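Local structure of carbamate kinase (Aeropyrum pernix, 2E9Y) at residues V108-D120 / S186-V200. The protein probably catalyses the reversible transfer of a phosphoryl group between ATP and carbamate. Numbering follows the deposited sequence.
Sequences VLVPVVISRVLVD and SPAVVALGGGGVPVV
With chi1 at -57°, Ser115 swings OG back beside its own backbone N and anti to its carbonyl carbon, where it receives the N-H of Leu192. Val117, its CG1 anti to the backbone N (chi1 176°), sends CG2 instead to the glycine-rich turn, 3.1 Å from Gly195 O and tightly against Leu192 CD1, the two side chains crossing at about a right angle. Ser115 OG accepts from Leu192 N at 3.1 Å and donates to Val113 O at 2.6 Å, approaching from above that carbonyl's plane. A water bridges Val113 O to Gly193 N. Parallel strand pairing flanks this junction: Val190 takes Val113 N on its O (2.8 Å) and gives its N to Pro111 O, while Val197 N meets Ser115 O at 2.8 Å, nearly straight at 176°, and Val117 N returns to Val197 O. At Gly196 any CB would run into Val117 CG2. Pro111 CG lies across Val189 CG2 at 3.8 Å, and both side chains pack on Ala182 of helix 176-185. Arg116 leads away to a salt bridge with Glu98 of the second subunit. Replacing Ser115 by alanine removes OG, which would probably leave Leu192 N without its acceptor and Val113 O without its serine donor. Strand 112-119 thus pairs in succession with 188-191 and 197-201, the hydroxyl and water serving backbone groups where direct pairing lapses, while buried Gly195 O has no polar partner in the model.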
ATOM      1  N   VAL A 108     -19.413   7.545  -0.829  1.00 36.86           N
ATOM      2  CA  VAL A 108     -18.171   8.056  -1.394  1.00 34.41           C
ATOM      3  C   VAL A 108     -17.026   7.081  -1.154  1.00 31.68           C
ATOM      4  O   VAL A 108     -17.017   6.345  -0.166  1.00 30.25           O
ATOM      5  CB  VAL A 108     -17.785   9.413  -0.773  1.00 34.61           C
ATOM      6  CG1 VAL A 108     -18.871  10.441  -1.043  1.00 36.89           C
ATOM      7  CG2 VAL A 108     -17.562   9.255   0.718  1.00 35.55           C
ATOM      8  N   LEU A 109     -16.064   7.070  -2.069  1.00 28.99           N
ATOM      9  CA  LEU A 109     -14.911   6.194  -1.934  1.00 25.64           C
ATOM     10  C   LEU A 109     -13.753   7.036  -1.417  1.00 22.63           C
ATOM     11  O   LEU A 109     -13.572   8.178  -1.830  1.00 23.81           O
ATOM     12  CB  LEU A 109     -14.558   5.550  -3.285  1.00 26.52           C
ATOM     13  CG  LEU A 109     -15.538   4.485  -3.805  1.00 28.06           C
ATOM     14  CD1 LEU A 109     -15.107   4.002  -5.186  1.00 27.71           C
ATOM     15  CD2 LEU A 109     -15.587   3.313  -2.835  1.00 28.25           C
ATOM     16  N   VAL A 110     -12.987   6.468  -0.497  1.00 19.76           N
ATOM     17  CA  VAL A 110     -11.847   7.151   0.098  1.00 18.57           C
ATOM     18  C   VAL A 110     -10.543   6.584  -0.449  1.00 18.33           C
ATOM     19  O   VAL A 110     -10.192   5.439  -0.170  1.00 17.80           O
ATOM     20  CB  VAL A 110     -11.848   6.975   1.630  1.00 18.17           C
ATOM     21  CG1 VAL A 110     -10.583   7.581   2.232  1.00 17.99           C
ATOM     22  CG2 VAL A 110     -13.085   7.621   2.219  1.00 18.40           C
ATOM     23  N   PRO A 111      -9.810   7.377  -1.239  1.00 17.58           N
ATOM     24  CA  PRO A 111      -8.548   6.865  -1.781  1.00 17.71           C
ATOM     25  C   PRO A 111      -7.424   6.893  -0.754  1.00 17.29           C
ATOM     26  O   PRO A 111      -7.447   7.699   0.178  1.00 16.10           O
ATOM     27  CB  PRO A 111      -8.267   7.814  -2.938  1.00 19.93           C
ATOM     28  CG  PRO A 111      -8.785   9.131  -2.392  1.00 19.01           C
ATOM     29  CD  PRO A 111     -10.113   8.718  -1.775  1.00 18.64           C
ATOM     30  N   VAL A 112      -6.456   5.998  -0.930  1.00 15.99           N
ATOM     31  CA  VAL A 112      -5.273   5.936  -0.075  1.00 15.59           C
ATOM     32  C   VAL A 112      -4.124   6.206  -1.044  1.00 13.60           C
ATOM     33  O   VAL A 112      -3.890   5.431  -1.974  1.00 15.16           O
ATOM     34  CB  VAL A 112      -5.091   4.542   0.577  1.00 15.82           C
ATOM     35  CG1 VAL A 112      -3.766   4.479   1.319  1.00 14.32           C
ATOM     36  CG2 VAL A 112      -6.230   4.267   1.545  1.00 15.00           C
ATOM     37  N   VAL A 113      -3.418   7.312  -0.849  1.00 13.45           N
ATOM     38  CA  VAL A 113      -2.331   7.649  -1.758  1.00 14.03           C
ATOM     39  C   VAL A 113      -0.975   7.198  -1.233  1.00 13.96           C
ATOM     40  O   VAL A 113      -0.548   7.623  -0.159  1.00 12.80           O
ATOM     41  CB  VAL A 113      -2.271   9.172  -2.022  1.00 15.91           C
ATOM     42  CG1 VAL A 113      -1.221   9.475  -3.091  1.00 16.42           C
ATOM     43  CG2 VAL A 113      -3.639   9.686  -2.457  1.00 17.35           C
ATOM     44  N   ILE A 114      -0.309   6.320  -1.981  1.00 14.64           N
ATOM     45  CA  ILE A 114       1.018   5.914  -1.584  1.00 14.79           C
ATOM     46  C   ILE A 114       1.915   7.112  -1.798  1.00 14.65           C
ATOM     47  O   ILE A 114       1.945   7.693  -2.868  1.00 16.12           O
ATOM     48  CB  ILE A 114       1.483   4.748  -2.472  1.00 16.67           C
ATOM     49  CG1 ILE A 114       0.590   3.502  -2.322  1.00 17.37           C
ATOM     50  CG2 ILE A 114       2.921   4.339  -2.120  1.00 16.82           C
ATOM     51  CD1 ILE A 114       0.398   3.077  -0.863  1.00 16.62           C
ATOM     52  N   SER A 115       2.592   7.499  -0.707  1.00 15.09           N
ATOM     53  CA  SER A 115       3.200   8.831  -0.667  1.00 14.92           C
ATOM     54  C   SER A 115       4.711   8.787  -0.342  1.00 13.46           C
ATOM     55  O   SER A 115       5.142   8.155   0.616  1.00 14.11           O
ATOM     56  CB  SER A 115       2.463   9.636   0.387  1.00 14.98           C
ATOM     57  OG  SER A 115       1.081   9.653   0.044  1.00 14.87           O
ATOM     58  N   ARG A 116       5.508   9.470  -1.197  1.00 14.21           N
ATOM     59  CA  ARG A 116       6.940   9.607  -0.912  1.00 14.87           C
ATOM     60  C   ARG A 116       7.270  11.038  -0.488  1.00 16.33           C
ATOM     61  O   ARG A 116       6.618  11.986  -0.905  1.00 14.36           O
ATOM     62  CB  ARG A 116       7.716   9.313  -2.192  1.00 15.33           C
ATOM     63  CG  ARG A 116       7.671   7.848  -2.653  1.00 13.27           C
ATOM     64  CD  ARG A 116       8.064   7.707  -4.128  1.00 13.85           C
ATOM     65  NE  ARG A 116       7.131   8.495  -4.939  1.00 14.73           N
ATOM     66  CZ  ARG A 116       7.348   8.629  -6.267  1.00 15.26           C
ATOM     67  NH1 ARG A 116       8.387   8.067  -6.873  1.00 16.87           N
ATOM     68  NH2 ARG A 116       6.472   9.349  -6.989  1.00 16.01           N
ATOM     69  N   VAL A 117       8.288  11.195   0.352  1.00 15.00           N
ATOM     70  CA  VAL A 117       8.685  12.514   0.823  1.00 14.89           C
ATOM     71  C   VAL A 117      10.163  12.721   0.520  1.00 15.15           C
ATOM     72  O   VAL A 117      10.990  11.862   0.821  1.00 15.33           O
ATOM     73  CB  VAL A 117       8.449  12.658   2.343  1.00 15.68           C
ATOM     74  CG1 VAL A 117       8.958  14.002   2.832  1.00 14.99           C
ATOM     75  CG2 VAL A 117       6.970  12.532   2.646  1.00 19.26           C
ATOM     76  N   LEU A 118      10.487  13.856  -0.093  1.00 14.30           N
ATOM     77  CA  LEU A 118      11.874  14.176  -0.434  1.00 15.38           C
ATOM     78  C   LEU A 118      12.616  14.705   0.795  1.00 15.25           C
ATOM     79  O   LEU A 118      12.116  15.579   1.500  1.00 16.20           O
ATOM     80  CB  LEU A 118      11.914  15.236  -1.546  1.00 15.52           C
ATOM     81  CG  LEU A 118      13.295  15.652  -2.073  1.00 17.88           C
ATOM     82  CD1 LEU A 118      13.909  14.490  -2.837  1.00 16.23           C
ATOM     83  CD2 LEU A 118      13.173  16.865  -2.982  1.00 18.70           C
ATOM     84  N   VAL A 119      13.801  14.162   1.059  1.00 15.68           N
ATOM     85  CA  VAL A 119      14.617  14.620   2.180  1.00 17.05           C
ATOM     86  C   VAL A 119      15.991  14.983   1.621  1.00 19.09           C
ATOM     87  O   VAL A 119      16.316  14.612   0.489  1.00 19.45           O
ATOM     88  CB  VAL A 119      14.746  13.537   3.288  1.00 17.50           C
ATOM     89  CG1 VAL A 119      13.359  13.212   3.845  1.00 17.04           C
ATOM     90  CG2 VAL A 119      15.412  12.282   2.741  1.00 17.76           C
ATOM     91  N   ASP A 120      16.789  15.711   2.400  1.00 19.23           N
ATOM     92  CA  ASP A 120      18.114  16.128   1.942  1.00 23.10           C
ATOM     93  C   ASP A 120      19.216  15.227   2.485  1.00 21.34           C
ATOM     94  O   ASP A 120      19.281  14.950   3.681  1.00 22.82           O
ATOM     95  CB  ASP A 120      18.380  17.577   2.358  1.00 26.06           C
ATOM     96  CG  ASP A 120      19.547  18.194   1.609  1.00 30.32           C
ATOM     97  OD1 ASP A 120      20.664  17.644   1.683  1.00 30.06           O
ATOM     98  OD2 ASP A 120      19.344  19.229   0.940  1.00 34.34           O
ATOM     99  N   SER A 186     -12.525  13.621  -4.019  1.00 28.35           N
ATOM    100  CA  SER A 186     -13.152  13.132  -2.794  1.00 26.85           C
ATOM    101  C   SER A 186     -12.899  14.037  -1.594  1.00 27.04           C
ATOM    102  O   SER A 186     -11.815  14.608  -1.454  1.00 26.16           O
ATOM    103  CB  SER A 186     -12.654  11.722  -2.467  1.00 28.10           C
ATOM    104  OG  SER A 186     -13.224  11.257  -1.249  1.00 27.86           O
ATOM    105  N   PRO A 187     -13.901  14.173  -0.709  1.00 25.50           N
ATOM    106  CA  PRO A 187     -13.819  15.004   0.497  1.00 25.98           C
ATOM    107  C   PRO A 187     -12.948  14.395   1.594  1.00 24.43           C
ATOM    108  O   PRO A 187     -12.621  15.058   2.577  1.00 24.23           O
ATOM    109  CB  PRO A 187     -15.280  15.134   0.920  1.00 27.05           C
ATOM    110  CG  PRO A 187     -15.848  13.805   0.520  1.00 27.46           C
ATOM    111  CD  PRO A 187     -15.258  13.616  -0.864  1.00 27.53           C
ATOM    112  N   ALA A 188     -12.581  13.127   1.422  1.00 23.75           N
ATOM    113  CA  ALA A 188     -11.736  12.431   2.387  1.00 21.10           C
ATOM    114  C   ALA A 188     -10.675  11.634   1.637  1.00 19.16           C
ATOM    115  O   ALA A 188     -10.991  10.718   0.876  1.00 18.72           O
ATOM    116  CB  ALA A 188     -12.573  11.502   3.256  1.00 22.50           C
ATOM    117  N   VAL A 189      -9.416  11.996   1.860  1.00 17.86           N
ATOM    118  CA  VAL A 189      -8.282  11.343   1.213  1.00 18.30           C
ATOM    119  C   VAL A 189      -7.263  10.968   2.281  1.00 17.94           C
ATOM    120  O   VAL A 189      -6.939  11.789   3.137  1.00 18.80           O
ATOM    121  CB  VAL A 189      -7.591  12.295   0.202  1.00 18.13           C
ATOM    122  CG1 VAL A 189      -6.329  11.647  -0.359  1.00 19.59           C
ATOM    123  CG2 VAL A 189      -8.555  12.652  -0.926  1.00 18.45           C
ATOM    124  N   VAL A 190      -6.767   9.733   2.238  1.00 16.95           N
ATOM    125  CA  VAL A 190      -5.764   9.285   3.202  1.00 16.15           C
ATOM    126  C   VAL A 190      -4.414   9.320   2.492  1.00 14.69           C
ATOM    127  O   VAL A 190      -4.271   8.769   1.404  1.00 15.42           O
ATOM    128  CB  VAL A 190      -6.039   7.840   3.689  1.00 16.21           C
ATOM    129  CG1 VAL A 190      -4.913   7.374   4.617  1.00 13.44           C
ATOM    130  CG2 VAL A 190      -7.367   7.787   4.419  1.00 15.91           C
ATOM    131  N   ALA A 191      -3.433   9.981   3.096  1.00 14.00           N
ATOM    132  CA  ALA A 191      -2.123  10.067   2.468  1.00 14.33           C
ATOM    133  C   ALA A 191      -1.000  10.315   3.461  1.00 14.53           C
ATOM    134  O   ALA A 191      -1.234  10.523   4.651  1.00 13.68           O
ATOM    135  CB  ALA A 191      -2.130  11.175   1.404  1.00 15.67           C
ATOM    136  N   LEU A 192       0.223  10.279   2.947  1.00 15.15           N
ATOM    137  CA  LEU A 192       1.417  10.521   3.738  1.00 15.37           C
ATOM    138  C   LEU A 192       1.464   9.655   4.994  1.00 14.99           C
ATOM    139  O   LEU A 192       1.876  10.108   6.057  1.00 15.21           O
ATOM    140  CB  LEU A 192       1.479  12.014   4.107  1.00 18.41           C
ATOM    141  CG  LEU A 192       2.851  12.688   4.200  1.00 21.70           C
ATOM    142  CD1 LEU A 192       3.684  12.327   2.984  1.00 20.87           C
ATOM    143  CD2 LEU A 192       2.673  14.199   4.292  1.00 21.13           C
ATOM    144  N   GLY A 193       1.059   8.395   4.862  1.00 13.21           N
ATOM    145  CA  GLY A 193       1.069   7.506   6.005  1.00 12.56           C
ATOM    146  C   GLY A 193       2.463   7.322   6.581  1.00 13.37           C
ATOM    147  O   GLY A 193       3.422   7.103   5.844  1.00 14.17           O
ATOM    148  N   GLY A 194       2.571   7.412   7.902  1.00 13.28           N
ATOM    149  CA  GLY A 194       3.852   7.214   8.578  1.00 14.32           C
ATOM    150  C   GLY A 194       4.843   8.356   8.311  1.00 14.77           C
ATOM    151  O   GLY A 194       6.022   8.285   8.630  1.00 16.33           O
ATOM    152  N   GLY A 195       4.339   9.426   7.672  1.00 14.57           N
ATOM    153  CA  GLY A 195       5.220  10.555   7.371  1.00 15.52           C
ATOM    154  C   GLY A 195       5.753  10.494   5.934  1.00 16.44           C
ATOM    155  O   GLY A 195       6.449  11.378   5.454  1.00 16.69           O
ATOM    156  N   GLY A 196       5.434   9.374   5.258  1.00 14.02           N
ATOM    157  CA  GLY A 196       5.831   9.234   3.862  1.00 13.91           C
ATOM    158  C   GLY A 196       7.065   8.336   3.691  1.00 15.08           C
ATOM    159  O   GLY A 196       7.847   8.131   4.611  1.00 13.69           O
ATOM    160  N   VAL A 197       7.205   7.787   2.468  1.00 14.23           N
ATOM    161  CA  VAL A 197       8.422   7.062   2.103  1.00 15.47           C
ATOM    162  C   VAL A 197       9.547   8.023   1.673  1.00 15.62           C
ATOM    163  O   VAL A 197       9.444   8.741   0.681  1.00 16.49           O
ATOM    164  CB  VAL A 197       8.057   6.133   0.943  1.00 13.75           C
ATOM    165  CG1 VAL A 197       9.290   5.377   0.452  1.00 16.21           C
ATOM    166  CG2 VAL A 197       7.001   5.141   1.389  1.00 15.96           C
ATOM    167  N   PRO A 198      10.653   8.076   2.449  1.00 17.21           N
ATOM    168  CA  PRO A 198      11.755   8.967   2.136  1.00 17.60           C
ATOM    169  C   PRO A 198      12.524   8.555   0.910  1.00 15.98           C
ATOM    170  O   PRO A 198      12.956   7.423   0.745  1.00 14.88           O
ATOM    171  CB  PRO A 198      12.752   8.950   3.283  1.00 19.79           C
ATOM    172  CG  PRO A 198      12.134   8.164   4.416  1.00 21.37           C
ATOM    173  CD  PRO A 198      10.956   7.360   3.683  1.00 18.89           C
ATOM    174  N   VAL A 199      12.707   9.554   0.066  1.00 14.84           N
ATOM    175  CA  VAL A 199      13.606   9.397  -1.038  1.00 15.24           C
ATOM    176  C   VAL A 199      14.533  10.599  -1.116  1.00 15.44           C
ATOM    177  O   VAL A 199      14.278  11.658  -0.545  1.00 16.84           O
ATOM    178  CB  VAL A 199      12.750   9.329  -2.297  1.00 15.30           C
ATOM    179  CG1 VAL A 199      11.831   8.112  -2.226  1.00 17.74           C
ATOM    180  CG2 VAL A 199      11.898  10.583  -2.402  1.00 14.03           C
ATOM    181  N   VAL A 200      15.689  10.376  -1.773  1.00 17.51           N
ATOM    182  CA  VAL A 200      16.630  11.480  -2.012  1.00 18.88           C
ATOM    183  C   VAL A 200      16.883  11.631  -3.502  1.00 20.84           C
ATOM    184  O   VAL A 200      16.762  10.691  -4.277  1.00 20.29           O
ATOM    185  CB  VAL A 200      17.951  11.157  -1.289  1.00 20.11           C
ATOM    186  CG1 VAL A 200      17.738  11.116   0.227  1.00 20.57           C
ATOM    187  CG2 VAL A 200      18.493   9.823  -1.759  1.00 19.82           C
TER
HETATM  188  O   HOH W   1      -0.276   7.008   2.677  1.00 13.31           O